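Local coordinates for protein PcyX_EBK42635 (Marine metagenome, PDB 5OWG) that probably makes phycoerythrobilin from biliverdin by four-electron reduction, taking its electrons from ferredoxin, at residues L62-V67 against G72-H77; F93-I96 against K101-G104; R55-A60 against N175-I180; C79-L84 against N230-V235; A105-S110 against T167-N172. All blocks are in the same frame, centred on the assembly; numbering follows the deposited sequence.

Contact 1 (L62-V67 against G72-H77)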
# COMPACT_ATOMS: atom_id res chain seq x y z
N LEU A 62 -4.66 -2.22 -0.83
CA LEU A 62 -3.99 -3.39 -1.37
C LEU A 62 -4.28 -3.47 -2.87
O LEU A 62 -5.43 -3.63 -3.27
CB LEU A 62 -4.45 -4.67 -0.67
CG LEU A 62 -3.83 -5.97 -1.20
CD1 LEU A 62 -2.35 -6.04 -0.85
CD2 LEU A 62 -4.57 -7.18 -0.65
N ASP A 63 -3.23 -3.36 -3.67
CA ASP A 63 -3.32 -3.41 -5.13
C ASP A 63 -2.54 -4.62 -5.62
O ASP A 63 -1.32 -4.68 -5.46
CB ASP A 63 -2.78 -2.13 -5.75
CG ASP A 63 -2.54 -2.26 -7.24
OD1 ASP A 63 -3.31 -3.00 -7.90
OD2 ASP A 63 -1.59 -1.64 -7.75
N VAL A 64 -3.25 -5.58 -6.21
CA VAL A 64 -2.66 -6.84 -6.66
C VAL A 64 -2.99 -7.04 -8.13
O VAL A 64 -4.16 -6.95 -8.52
CB VAL A 64 -3.15 -8.04 -5.83
CG1 VAL A 64 -2.52 -9.34 -6.30
CG2 VAL A 64 -2.87 -7.82 -4.35
N VAL A 65 -1.97 -7.32 -8.93
CA VAL A 65 -2.14 -7.65 -10.35
C VAL A 65 -1.66 -9.08 -10.54
O VAL A 65 -0.46 -9.35 -10.46
CB VAL A 65 -1.38 -6.68 -11.26
CG1 VAL A 65 -1.62 -7.03 -12.73
CG2 VAL A 65 -1.78 -5.24 -10.99
N ASP A 66 -2.59 -9.99 -10.79
CA ASP A 66 -2.29 -11.41 -10.99
C ASP A 66 -2.44 -11.71 -12.48
O ASP A 66 -3.53 -12.03 -12.96
CB ASP A 66 -3.21 -12.29 -10.14
CG ASP A 66 -2.79 -13.74 -10.14
OD1 ASP A 66 -2.39 -14.25 -11.20
OD2 ASP A 66 -2.86 -14.38 -9.06
N VAL A 67 -1.33 -11.60 -13.22
CA VAL A 67 -1.33 -11.85 -14.65
C VAL A 67 -0.22 -12.84 -15.01
O VAL A 67 0.79 -12.47 -15.62
CB VAL A 67 -1.18 -10.54 -15.45
CG1 VAL A 67 -2.42 -9.67 -15.28
CG2 VAL A 67 0.06 -9.77 -15.01
N GLY A 72 3.82 -12.96 -18.31
CA GLY A 72 3.40 -13.67 -17.11
C GLY A 72 4.02 -13.10 -15.85
O GLY A 72 5.06 -13.58 -15.39
N LEU A 73 3.38 -12.08 -15.28
CA LEU A 73 3.91 -11.38 -14.12
C LEU A 73 2.90 -11.40 -12.97
O LEU A 73 1.79 -11.93 -13.09
CB LEU A 73 4.29 -9.94 -14.48
CG LEU A 73 5.49 -9.75 -15.42
CD1 LEU A 73 5.76 -8.27 -15.63
CD2 LEU A 73 6.74 -10.44 -14.89
N TRP A 74 3.32 -10.81 -11.86
CA TRP A 74 2.55 -10.80 -10.62
C TRP A 74 3.15 -9.72 -9.74
O TRP A 74 4.34 -9.79 -9.41
CB TRP A 74 2.60 -12.15 -9.90
CG TRP A 74 1.62 -12.26 -8.76
CD1 TRP A 74 0.43 -12.93 -8.77
CD2 TRP A 74 1.75 -11.69 -7.45
NE1 TRP A 74 -0.19 -12.81 -7.55
CE2 TRP A 74 0.60 -12.06 -6.72
CE3 TRP A 74 2.73 -10.91 -6.82
CZ2 TRP A 74 0.40 -11.67 -5.40
CZ3 TRP A 74 2.52 -10.52 -5.51
CH2 TRP A 74 1.37 -10.90 -4.81
N MET A 75 2.35 -8.73 -9.36
CA MET A 75 2.84 -7.62 -8.56
C MET A 75 1.83 -7.33 -7.47
O MET A 75 0.67 -7.74 -7.53
CB MET A 75 3.10 -6.38 -9.42
CG MET A 75 1.91 -5.44 -9.60
SD MET A 75 1.56 -4.34 -8.21
CE MET A 75 3.09 -3.43 -8.06
N ALA A 76 2.29 -6.60 -6.45
CA ALA A 76 1.42 -6.19 -5.37
C ALA A 76 1.92 -4.86 -4.81
O ALA A 76 3.12 -4.58 -4.80
CB ALA A 76 1.36 -7.24 -4.26
N HIS A 77 0.97 -4.05 -4.36
CA HIS A 77 1.26 -2.76 -3.75
C HIS A 77 0.40 -2.62 -2.51
O HIS A 77 -0.79 -2.93 -2.53
CB HIS A 77 0.98 -1.62 -4.74
CG HIS A 77 0.90 -0.27 -4.10
ND1 HIS A 77 2.01 0.54 -3.93
CD2 HIS A 77 -0.15 0.43 -3.60
CE1 HIS A 77 1.64 1.67 -3.34
NE2 HIS A 77 0.34 1.63 -3.14
O HOH W 1 -2.39 -13.23 -6.56

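Contact 2 (F93-I96 against K101-G104)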
# COMPACT_ATOMS: atom_id res chain seq x y z
N PHE A 93 4.81 -1.12 0.92
CA PHE A 93 5.41 -2.37 0.47
C PHE A 93 5.06 -2.55 -1.00
O PHE A 93 3.88 -2.55 -1.36
CB PHE A 93 4.93 -3.56 1.29
CG PHE A 93 5.56 -4.87 0.89
CD1 PHE A 93 6.80 -5.23 1.38
CD2 PHE A 93 4.91 -5.73 0.02
CE1 PHE A 93 7.39 -6.43 1.01
CE2 PHE A 93 5.49 -6.94 -0.34
CZ PHE A 93 6.73 -7.29 0.15
N ASP A 94 6.09 -2.70 -1.84
CA ASP A 94 5.91 -2.86 -3.27
C ASP A 94 6.82 -3.99 -3.74
O ASP A 94 8.04 -3.92 -3.54
CB ASP A 94 6.21 -1.57 -4.03
CG ASP A 94 5.21 -0.47 -3.72
OD1 ASP A 94 4.00 -0.70 -3.88
OD2 ASP A 94 5.64 0.63 -3.30
N ILE A 95 6.23 -5.01 -4.35
CA ILE A 95 6.97 -6.16 -4.86
C ILE A 95 6.50 -6.44 -6.28
O ILE A 95 5.29 -6.58 -6.52
CB ILE A 95 6.79 -7.40 -3.96
CG1 ILE A 95 7.89 -8.42 -4.24
CG2 ILE A 95 5.41 -8.02 -4.12
CD1 ILE A 95 9.16 -8.14 -3.49
N ILE A 96 7.44 -6.49 -7.22
CA ILE A 96 7.19 -6.97 -8.57
C ILE A 96 8.16 -8.11 -8.83
O ILE A 96 9.38 -7.95 -8.69
CB ILE A 96 7.35 -5.86 -9.62
CG1 ILE A 96 7.28 -6.44 -11.04
CG2 ILE A 96 8.67 -5.12 -9.43
CD1 ILE A 96 5.99 -7.18 -11.35
N LYS A 101 11.54 -15.04 -10.58
CA LYS A 101 12.52 -14.01 -10.26
C LYS A 101 11.81 -12.80 -9.66
O LYS A 101 10.74 -12.41 -10.13
CB LYS A 101 13.31 -13.61 -11.52
CG LYS A 101 14.14 -12.33 -11.40
CD LYS A 101 15.23 -12.44 -10.35
CE LYS A 101 15.99 -11.13 -10.22
NZ LYS A 101 16.59 -10.69 -11.51
N VAL A 102 12.42 -12.22 -8.63
CA VAL A 102 11.92 -11.01 -7.99
C VAL A 102 12.76 -9.85 -8.52
O VAL A 102 13.91 -9.67 -8.12
CB VAL A 102 11.99 -11.10 -6.46
CG1 VAL A 102 11.47 -9.81 -5.82
CG2 VAL A 102 11.19 -12.29 -5.97
N THR A 103 12.16 -9.04 -9.40
CA THR A 103 12.89 -7.95 -10.03
C THR A 103 12.94 -6.71 -9.13
O THR A 103 14.00 -6.09 -9.00
CB THR A 103 12.26 -7.59 -11.37
OG1 THR A 103 10.96 -7.02 -11.15
CG2 THR A 103 12.11 -8.83 -12.24
N GLY A 104 11.82 -6.35 -8.53
CA GLY A 104 11.75 -5.16 -7.71
C GLY A 104 11.13 -5.45 -6.36
O GLY A 104 10.20 -6.24 -6.24

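Contact 3 (R55-A60 against N175-I180)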
# COMPACT_ATOMS: atom_id res chain seq x y z
N ARG A 55 -10.21 3.97 12.86
CA ARG A 55 -10.08 5.26 13.52
C ARG A 55 -8.69 5.85 13.34
O ARG A 55 -8.53 7.06 13.15
CB ARG A 55 -10.40 5.11 15.01
CG ARG A 55 -9.91 6.26 15.90
CD ARG A 55 -10.40 6.11 17.33
NE ARG A 55 -9.81 7.11 18.22
CZ ARG A 55 -9.92 7.09 19.55
NH1 ARG A 55 -10.59 6.12 20.16
NH2 ARG A 55 -9.35 8.04 20.28
N TYR A 56 -7.66 5.00 13.37
CA TYR A 56 -6.29 5.48 13.40
C TYR A 56 -5.63 5.51 12.03
O TYR A 56 -4.63 6.22 11.85
CB TYR A 56 -5.45 4.60 14.34
CG TYR A 56 -6.04 4.47 15.73
CD1 TYR A 56 -5.86 5.48 16.67
CD2 TYR A 56 -6.78 3.36 16.09
CE1 TYR A 56 -6.40 5.37 17.94
CE2 TYR A 56 -7.32 3.24 17.36
CZ TYR A 56 -7.13 4.25 18.28
OH TYR A 56 -7.67 4.14 19.54
N ILE A 57 -6.15 4.77 11.06
CA ILE A 57 -5.57 4.67 9.72
C ILE A 57 -6.65 5.05 8.73
O ILE A 57 -7.61 4.29 8.51
CB ILE A 57 -5.04 3.25 9.44
CG1 ILE A 57 -3.89 2.91 10.40
CG2 ILE A 57 -4.57 3.12 8.00
CD1 ILE A 57 -3.71 1.43 10.63
N ARG A 58 -6.51 6.23 8.11
CA ARG A 58 -7.54 6.70 7.19
C ARG A 58 -7.61 5.86 5.93
O ARG A 58 -8.70 5.71 5.35
CB ARG A 58 -7.31 8.17 6.83
CG ARG A 58 -6.11 8.45 5.94
CD ARG A 58 -6.10 9.89 5.48
NE ARG A 58 -4.93 10.20 4.65
CZ ARG A 58 -4.87 10.05 3.33
NH1 ARG A 58 -5.91 9.58 2.66
NH2 ARG A 58 -3.76 10.36 2.69
N ARG A 59 -6.49 5.30 5.48
CA ARG A 59 -6.49 4.55 4.23
C ARG A 59 -5.44 3.46 4.25
O ARG A 59 -4.27 3.71 4.56
CB ARG A 59 -6.27 5.48 3.04
CG ARG A 59 -6.40 4.79 1.70
CD ARG A 59 -6.39 5.78 0.55
NE ARG A 59 -6.72 5.15 -0.73
CZ ARG A 59 -5.83 4.65 -1.59
NH1 ARG A 59 -4.53 4.71 -1.32
NH2 ARG A 59 -6.24 4.10 -2.72
N ALA A 60 -5.87 2.24 3.93
CA ALA A 60 -4.99 1.10 3.72
C ALA A 60 -5.41 0.44 2.42
O ALA A 60 -6.56 0.00 2.30
CB ALA A 60 -5.08 0.11 4.89
N ASN A 175 2.77 -5.06 13.34
CA ASN A 175 3.34 -4.14 14.31
C ASN A 175 3.07 -2.68 13.96
O ASN A 175 2.98 -1.84 14.86
CB ASN A 175 4.85 -4.37 14.42
CG ASN A 175 5.19 -5.47 15.41
OD1 ASN A 175 5.32 -5.22 16.61
ND2 ASN A 175 5.33 -6.69 14.91
N TYR A 176 2.93 -2.35 12.67
CA TYR A 176 2.59 -0.99 12.29
C TYR A 176 1.18 -0.63 12.74
O TYR A 176 0.94 0.45 13.29
CB TYR A 176 2.71 -0.81 10.77
CG TYR A 176 2.24 0.54 10.27
CD1 TYR A 176 3.12 1.62 10.20
CD2 TYR A 176 0.93 0.74 9.88
CE1 TYR A 176 2.70 2.86 9.75
CE2 TYR A 176 0.49 1.98 9.42
CZ TYR A 176 1.38 3.03 9.36
OH TYR A 176 0.97 4.26 8.91
N ILE A 177 0.23 -1.54 12.52
CA ILE A 177 -1.16 -1.29 12.89
C ILE A 177 -1.30 -1.10 14.39
O ILE A 177 -2.24 -0.45 14.87
CB ILE A 177 -2.04 -2.45 12.37
CG1 ILE A 177 -2.01 -2.48 10.84
CG2 ILE A 177 -3.48 -2.30 12.86
CD1 ILE A 177 -2.62 -3.72 10.22
N ASP A 178 -0.37 -1.66 15.17
CA ASP A 178 -0.43 -1.54 16.62
C ASP A 178 0.20 -0.24 17.11
O ASP A 178 -0.42 0.50 17.89
CB ASP A 178 0.27 -2.74 17.26
CG ASP A 178 0.54 -2.54 18.75
OD1 ASP A 178 -0.20 -1.76 19.39
OD2 ASP A 178 1.49 -3.16 19.27
N LYS A 179 1.42 0.06 16.67
CA LYS A 179 2.14 1.20 17.22
C LYS A 179 1.62 2.54 16.69
O LYS A 179 1.73 3.55 17.39
CB LYS A 179 3.63 1.07 16.92
CG LYS A 179 4.28 -0.15 17.55
CD LYS A 179 5.74 -0.28 17.15
CE LYS A 179 6.40 -1.49 17.81
NZ LYS A 179 6.40 -1.39 19.30
N ILE A 180 1.07 2.57 15.48
CA ILE A 180 0.58 3.83 14.93
C ILE A 180 -0.51 4.41 15.82
O ILE A 180 -0.69 5.64 15.89
CB ILE A 180 0.08 3.63 13.48
CG1 ILE A 180 -0.19 4.98 12.81
CG2 ILE A 180 -1.20 2.79 13.45
CD1 ILE A 180 1.06 5.80 12.53

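Contact 4 (C79-L84 against N230-V235)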
# COMPACT_ATOMS: atom_id res chain seq x y z
N CYS A 79 -0.10 0.12 0.88
CA CYS A 79 0.23 1.40 1.48
C CYS A 79 -0.78 1.72 2.57
O CYS A 79 -1.97 1.42 2.43
CB CYS A 79 0.24 2.53 0.45
SG CYS A 79 0.90 4.07 1.08
N LEU A 80 -0.29 2.33 3.65
CA LEU A 80 -1.13 2.72 4.77
C LEU A 80 -0.85 4.17 5.13
O LEU A 80 0.29 4.52 5.45
CB LEU A 80 -0.89 1.82 5.99
CG LEU A 80 -1.78 0.59 6.15
CD1 LEU A 80 -1.41 -0.50 5.15
CD2 LEU A 80 -1.70 0.05 7.58
N PHE A 81 -1.89 5.02 5.09
CA PHE A 81 -1.80 6.39 5.56
C PHE A 81 -2.46 6.52 6.92
O PHE A 81 -3.61 6.09 7.08
CB PHE A 81 -2.48 7.34 4.57
CG PHE A 81 -1.68 7.62 3.33
CD1 PHE A 81 -0.67 8.57 3.34
CD2 PHE A 81 -1.97 6.96 2.15
CE1 PHE A 81 0.06 8.84 2.20
CE2 PHE A 81 -1.24 7.23 1.00
CZ PHE A 81 -0.23 8.16 1.03
N PRO A 82 -1.80 7.09 7.93
CA PRO A 82 -2.48 7.30 9.22
C PRO A 82 -3.50 8.43 9.14
O PRO A 82 -3.60 9.15 8.15
CB PRO A 82 -1.33 7.65 10.17
CG PRO A 82 -0.26 8.20 9.29
CD PRO A 82 -0.37 7.44 8.00
N MET A 83 -4.26 8.58 10.22
CA MET A 83 -5.29 9.61 10.29
C MET A 83 -4.64 10.99 10.45
O MET A 83 -3.45 11.13 10.72
CB MET A 83 -6.26 9.31 11.44
CG MET A 83 -7.59 10.06 11.38
SD MET A 83 -8.48 9.83 9.83
CE MET A 83 -8.83 8.08 9.90
N LEU A 84 -5.47 12.03 10.28
CA LEU A 84 -4.99 13.38 10.01
C LEU A 84 -4.49 14.14 11.23
O LEU A 84 -3.89 15.21 11.05
CB LEU A 84 -6.10 14.18 9.32
CG LEU A 84 -6.58 13.61 7.99
CD1 LEU A 84 -7.75 14.41 7.44
CD2 LEU A 84 -5.46 13.55 6.96
N ASN A 230 -6.89 6.95 -7.54
CA ASN A 230 -7.15 5.86 -6.62
C ASN A 230 -5.87 5.16 -6.17
O ASN A 230 -5.92 3.99 -5.76
CB ASN A 230 -8.09 4.84 -7.26
CG ASN A 230 -9.51 5.35 -7.37
OD1 ASN A 230 -9.92 5.85 -8.41
ND2 ASN A 230 -10.27 5.22 -6.28
N LEU A 231 -4.73 5.83 -6.24
CA LEU A 231 -3.45 5.25 -5.83
C LEU A 231 -2.89 5.96 -4.61
O LEU A 231 -2.71 5.32 -3.57
CB LEU A 231 -2.47 5.30 -7.01
CG LEU A 231 -1.02 4.97 -6.66
CD1 LEU A 231 -0.92 3.65 -5.89
CD2 LEU A 231 -0.15 4.92 -7.91
N PHE A 232 -2.60 7.25 -4.71
CA PHE A 232 -2.26 8.08 -3.55
C PHE A 232 -3.13 9.33 -3.61
O PHE A 232 -2.66 10.43 -3.92
CB PHE A 232 -0.77 8.44 -3.54
CG PHE A 232 0.13 7.25 -3.43
CD1 PHE A 232 0.20 6.53 -2.25
CD2 PHE A 232 0.90 6.84 -4.50
CE1 PHE A 232 1.03 5.43 -2.14
CE2 PHE A 232 1.72 5.74 -4.40
CZ PHE A 232 1.79 5.03 -3.22
N PRO A 233 -4.42 9.18 -3.31
CA PRO A 233 -5.33 10.33 -3.43
C PRO A 233 -4.96 11.43 -2.45
O PRO A 233 -4.45 11.19 -1.36
CB PRO A 233 -6.70 9.73 -3.09
CG PRO A 233 -6.53 8.25 -3.20
CD PRO A 233 -5.11 7.98 -2.82
N PHE A 234 -5.24 12.66 -2.87
CA PHE A 234 -5.08 13.81 -2.00
C PHE A 234 -6.33 13.98 -1.14
O PHE A 234 -7.43 13.56 -1.52
CB PHE A 234 -4.83 15.07 -2.81
CG PHE A 234 -3.60 15.00 -3.67
CD1 PHE A 234 -2.36 15.35 -3.17
CD2 PHE A 234 -3.69 14.58 -4.99
CE1 PHE A 234 -1.23 15.28 -3.96
CE2 PHE A 234 -2.56 14.51 -5.79
CZ PHE A 234 -1.33 14.86 -5.27
N VAL A 235 -6.15 14.58 0.03
CA VAL A 235 -7.23 14.76 1.00
C VAL A 235 -7.63 16.23 1.00
O VAL A 235 -6.78 17.12 0.85
CB VAL A 235 -6.82 14.29 2.41
CG1 VAL A 235 -5.57 13.41 2.35
CG2 VAL A 235 -6.60 15.47 3.36

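Contact 5 (A105-S110 against T167-N172)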
# COMPACT_ATOMS: atom_id res chain seq x y z
N ALA A 105 11.67 -4.79 -5.33
CA ALA A 105 11.18 -4.93 -3.97
C ALA A 105 11.43 -3.63 -3.22
O ALA A 105 12.54 -3.08 -3.30
CB ALA A 105 11.85 -6.10 -3.24
N PHE A 106 10.42 -3.14 -2.52
CA PHE A 106 10.53 -1.90 -1.76
C PHE A 106 9.71 -2.01 -0.49
O PHE A 106 8.62 -2.59 -0.49
CB PHE A 106 10.05 -0.70 -2.59
CG PHE A 106 9.91 0.56 -1.80
CD1 PHE A 106 11.01 1.34 -1.51
CD2 PHE A 106 8.67 0.97 -1.34
CE1 PHE A 106 10.89 2.51 -0.78
CE2 PHE A 106 8.53 2.14 -0.61
CZ PHE A 106 9.64 2.91 -0.33
N HIS A 107 10.23 -1.44 0.60
CA HIS A 107 9.52 -1.46 1.87
C HIS A 107 10.23 -0.55 2.86
O HIS A 107 11.46 -0.59 2.98
CB HIS A 107 9.43 -2.88 2.44
CG HIS A 107 8.71 -2.95 3.76
ND1 HIS A 107 9.32 -2.66 4.96
CD2 HIS A 107 7.43 -3.29 4.06
CE1 HIS A 107 8.45 -2.81 5.94
NE2 HIS A 107 7.30 -3.19 5.42
N ASP A 108 9.45 0.27 3.56
CA ASP A 108 9.96 1.09 4.66
C ASP A 108 8.78 1.82 5.29
O ASP A 108 7.66 1.81 4.75
CB ASP A 108 11.02 2.09 4.22
CG ASP A 108 10.42 3.32 3.57
OD1 ASP A 108 9.51 3.17 2.73
OD2 ASP A 108 10.86 4.44 3.91
N PHE A 109 9.04 2.45 6.43
CA PHE A 109 8.07 3.34 7.08
C PHE A 109 8.49 4.77 6.76
O PHE A 109 9.17 5.44 7.54
CB PHE A 109 8.01 3.09 8.58
CG PHE A 109 7.43 1.75 8.97
CD1 PHE A 109 7.10 0.80 8.02
CD2 PHE A 109 7.21 1.45 10.31
CE1 PHE A 109 6.57 -0.42 8.39
CE2 PHE A 109 6.68 0.23 10.68
CZ PHE A 109 6.36 -0.70 9.72
N SER A 110 8.07 5.24 5.60
CA SER A 110 8.47 6.57 5.14
C SER A 110 7.93 7.63 6.09
O SER A 110 6.72 7.63 6.38
CB SER A 110 7.97 6.81 3.72
OG SER A 110 8.44 5.81 2.84
N THR A 167 8.04 -12.44 5.33
CA THR A 167 7.80 -12.58 6.77
C THR A 167 7.94 -11.25 7.48
O THR A 167 7.12 -10.91 8.34
CB THR A 167 8.76 -13.63 7.35
OG1 THR A 167 8.18 -14.93 7.22
CG2 THR A 167 9.09 -13.36 8.82
N MET A 168 8.98 -10.48 7.15
CA MET A 168 9.14 -9.15 7.73
C MET A 168 7.94 -8.27 7.42
O MET A 168 7.29 -7.73 8.33
CB MET A 168 10.42 -8.49 7.20
CG MET A 168 11.72 -9.14 7.65
SD MET A 168 12.95 -9.15 6.33
CE MET A 168 12.91 -7.43 5.80
N ALA A 169 7.63 -8.11 6.13
CA ALA A 169 6.52 -7.24 5.73
C ALA A 169 5.24 -7.62 6.45
O ALA A 169 4.50 -6.75 6.92
CB ALA A 169 6.33 -7.33 4.21
N VAL A 170 4.96 -8.92 6.57
CA VAL A 170 3.77 -9.37 7.27
C VAL A 170 3.87 -9.02 8.75
O VAL A 170 2.90 -8.57 9.36
CB VAL A 170 3.56 -10.88 7.04
CG1 VAL A 170 2.93 -11.56 8.26
CG2 VAL A 170 2.68 -11.10 5.81
N SER A 171 5.05 -9.21 9.35
CA SER A 171 5.22 -8.91 10.76
C SER A 171 5.40 -7.42 11.00
O SER A 171 5.02 -6.91 12.06
CB SER A 171 6.42 -9.68 11.32
OG SER A 171 6.26 -11.08 11.13
N ASN A 172 5.98 -6.70 10.03
CA ASN A 172 6.10 -5.25 10.15
C ASN A 172 4.74 -4.58 10.00
O ASN A 172 4.52 -3.48 10.52
CB ASN A 172 7.08 -4.72 9.10
CG ASN A 172 8.50 -5.20 9.34
OD1 ASN A 172 8.73 -6.16 10.07
ND2 ASN A 172 9.46 -4.54 8.71

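Contact 1 (L62-V67 against G72-H77)
W74 and D66 face each other across a non-hydrogen-bonded pair of two antiparallel strands. CG lies anti to the backbone N in W74 (chi1 -169°), and the indole runs at a slant to the D66 and V64 side chains. The D66 carboxylate is steeply turned, its plane 74° from that of the indole. Its OD2 sits in the plane of the ring at the edge, 3.4 Å from W74 NE1. A water donates to D66 OD2 at 2.8 Å and also accepts from W74 NE1, where the modelled distance is doubtfully short. V64 CG1 approaches W74 CZ2 at 3.8 Å, and the carbonyl O of V65 lies above one ring face, toward the rim.

The other side of the hairpin carries D63, V65, V67, L73, M75 and H77. M75 is bent at chi2 and chi3, with its CG 3.9 Å from V65 CB. Its SD turns back toward D63, whose side chain crosses it at about a right angle. D63 CB meets H77 CB at 3.9 Å. H77 ND1 is probably hydrogen-bonded to D94 OD1 on the next strand, though the modelled distance is very short.

Backbone bonds tie D63 to H77 both ways; D63 N to H77 O is 2.7 Å and nearly straight at 177°. V65 and M75 form a second such pair. Every second residue is thus paired within the hairpin, while V64 and A76 turn their backbone groups to the flanking strands, to V48 and I95.

Contact 2 (F93-I96 against K101-G104)
The carbonyl O of I96 is gripped by both T103 and G104. G104 N reaches it at 2.9 Å in an almost straight bond (174°) lying in the carbonyl plane. T103 OG1 donates to the same oxygen at 3.1 Å, well above that plane. T103 N adds a weak third bond. With chi1 at 68°, OG1 stands between the backbone N and the carbonyl carbon of T103, which aims it back at I96. The return bond runs from I96 N to G104 O at 2.9 Å.

Two residues, T103 and G104, therefore face the single residue I96: a classic beta bulge. It opens strand 104-110, an edge strand of the antiparallel sheet, just after the loop from strand 90-96.

Packing is close here. I96 CG2 lies 3.4 Å from T103 OG1 and 3.5 Å from G104 N. On the other face, I95 CD1 lies 3.7 Å from V102 CG1, the two side chains crossing at about a right angle. The same methyl sits 3.5 Å from G104 O.

The loop side is looser. V102 lies at the margin, partly exposed, and also touches L162 of helix 161-179. T103 is solvent-exposed although its hydroxyl is bonded.

Contact 3 (R55-A60 against N175-I180)
Y176 O accepts the N-H of I180 at 3.1 Å, a bond of the i to i+4 kind in segment 175-180. The side chains of Y176, I177 and I180 all touch I57. All the contact across the two segments is apolar and runs mainly through I57 CD1, with CG1 also 4.1 Å from I180 CG2.

CG1 of I57 is anti to the carbonyl carbon (chi1 -64°) and the chain is extended beyond it, which carries CD1 out to the helix. CD1 lies 4.0 Å from I180 CG2, and the two side chains meet at a slant. It is 4.3 Å from I177 CG1. Y176 offers CE2 at 4.4 Å, with the methyl neither squarely over the ring nor at its rim. These spacings are moderate, and all four residues are buried.

The surroundings fix both partners. Y176 OH is hydrogen-bonded to P89 O, which holds the phenol end in place. The backbone N of I57 is bonded to N54 OD1.

The chain turns a corner at R58. R58 and R59 together face F81 as a classic beta bulge, and strand 57-67 runs on from there into the sheet. The contact packs segment 175-180 against the corner that leads into strand 57-67, typical of the alpha/beta/alpha sandwich of ferredoxin-dependent bilin reductases, in which helices cover both faces of a central antiparallel sheet.

Contact 4 (C79-L84 against N230-V235)
F232 packs against C79 and F81, joining the loop after helix 220-229 to a strand of the central antiparallel sheet in this alpha/beta/alpha sandwich. C79, F81 and L84 lie along one side of their segment. L80 points to the other face, toward helix 161-179.

From CB of F232 the ring is carried to the sheet: CG is anti to the carbonyl carbon (chi1 -62°), beside the backbone N. CD1 comes next and meets the F81 ring, 3.6 Å from CE2 and 3.7 Å from CZ. Each ring touches the other at its edge, near its plane, and the two side chains cross at about a right angle. No face is offered by either ring to the other. Further along, CE1 meets the thiol of C79, with SG at 3.5 Å and C79 CB at 4.0 Å. SG lies 4.9 Å from the ring centroid and 89° off the ring normal, a sulfur-aromatic contact at the edge. The tip, CZ, lies against the imidazole of H77. L231 CD1 lies 3.7 Å above one face of the F232 ring, toward the rim.

The backbone O of F232 is hydrogen-bonded to Q204 of helix 189-204. In this enzyme family the bilin binds between the sheet and the C-terminal helices, so this cluster probably lies by the pocket. Beyond it, the segments meet once more where L84 CD2 lies 4.2 Å from V235 CG2.

Contact 5 (A105-S110 against T167-N172)
H107 and F109 reach from the edge strand 104-110 to A169 and N172 of helix 161-179. The helix lies on the antiparallel sheet, as one outer layer of the alpha/beta/alpha sandwich. The two segments run in similar directions, 27° apart, with their axes 10.2 Å apart.

The apolar part is small. H107 CD2 approaches A169 CB at 4.2 Å. CG of H107 is fully anti to the backbone N (chi1 180°), which stretches the imidazole out to the helix. N172 CB lies 3.9 Å from H107 CE1 and 4.1 Å from F109 CZ. Y91 meets the H107 ring edge-to-face.

None of the hydrogen bonds joins the two segments. A169 O is bonded instead to Y91 OH, on the strand next to 104-110.

Contacts between polar and aromatic groups make up the rest. N172 ND2 comes to 3.4 Å from H107 CE1 at a slant, the amide and ring planes 60° apart. Which end of this amide is nitrogen is open to doubt, because the modelled OD1 sits unusually near the acceptor M168 O. The F109 ring meets Y176 edge-to-face. The backbone O of N172 also touches F109: CZ lies 3.4 Å from it, with the oxygen at the ring edge, near its plane.

All five contacts share one antiparallel sheet. Contacts 1 and 2, centres 10 Å apart, join through neighbouring strands: A76 N lies 3.0 Å from I95 O, and M75 CB lies 3.6 Å from I96 CD1. Contact 2 passes directly into contact 5, where F93 CE1 packs on A169 CB at 3.5 Å. Contacts 5 and 3 both use helix 161-179 and meet where F109 CZ lies 3.8 Å from Y176 CB. Contact 3 borders contact 4, with R59 O 2.8 Å from F81 N. Contacts 1 and 4, centres 20 Å apart, still touch: H77 NE2 lies 3.6 Å from L231 CD1. H77, D94 and F232 probably lie near the bilin pocket, as in related reductases; contact 5 packs the sheet's other face.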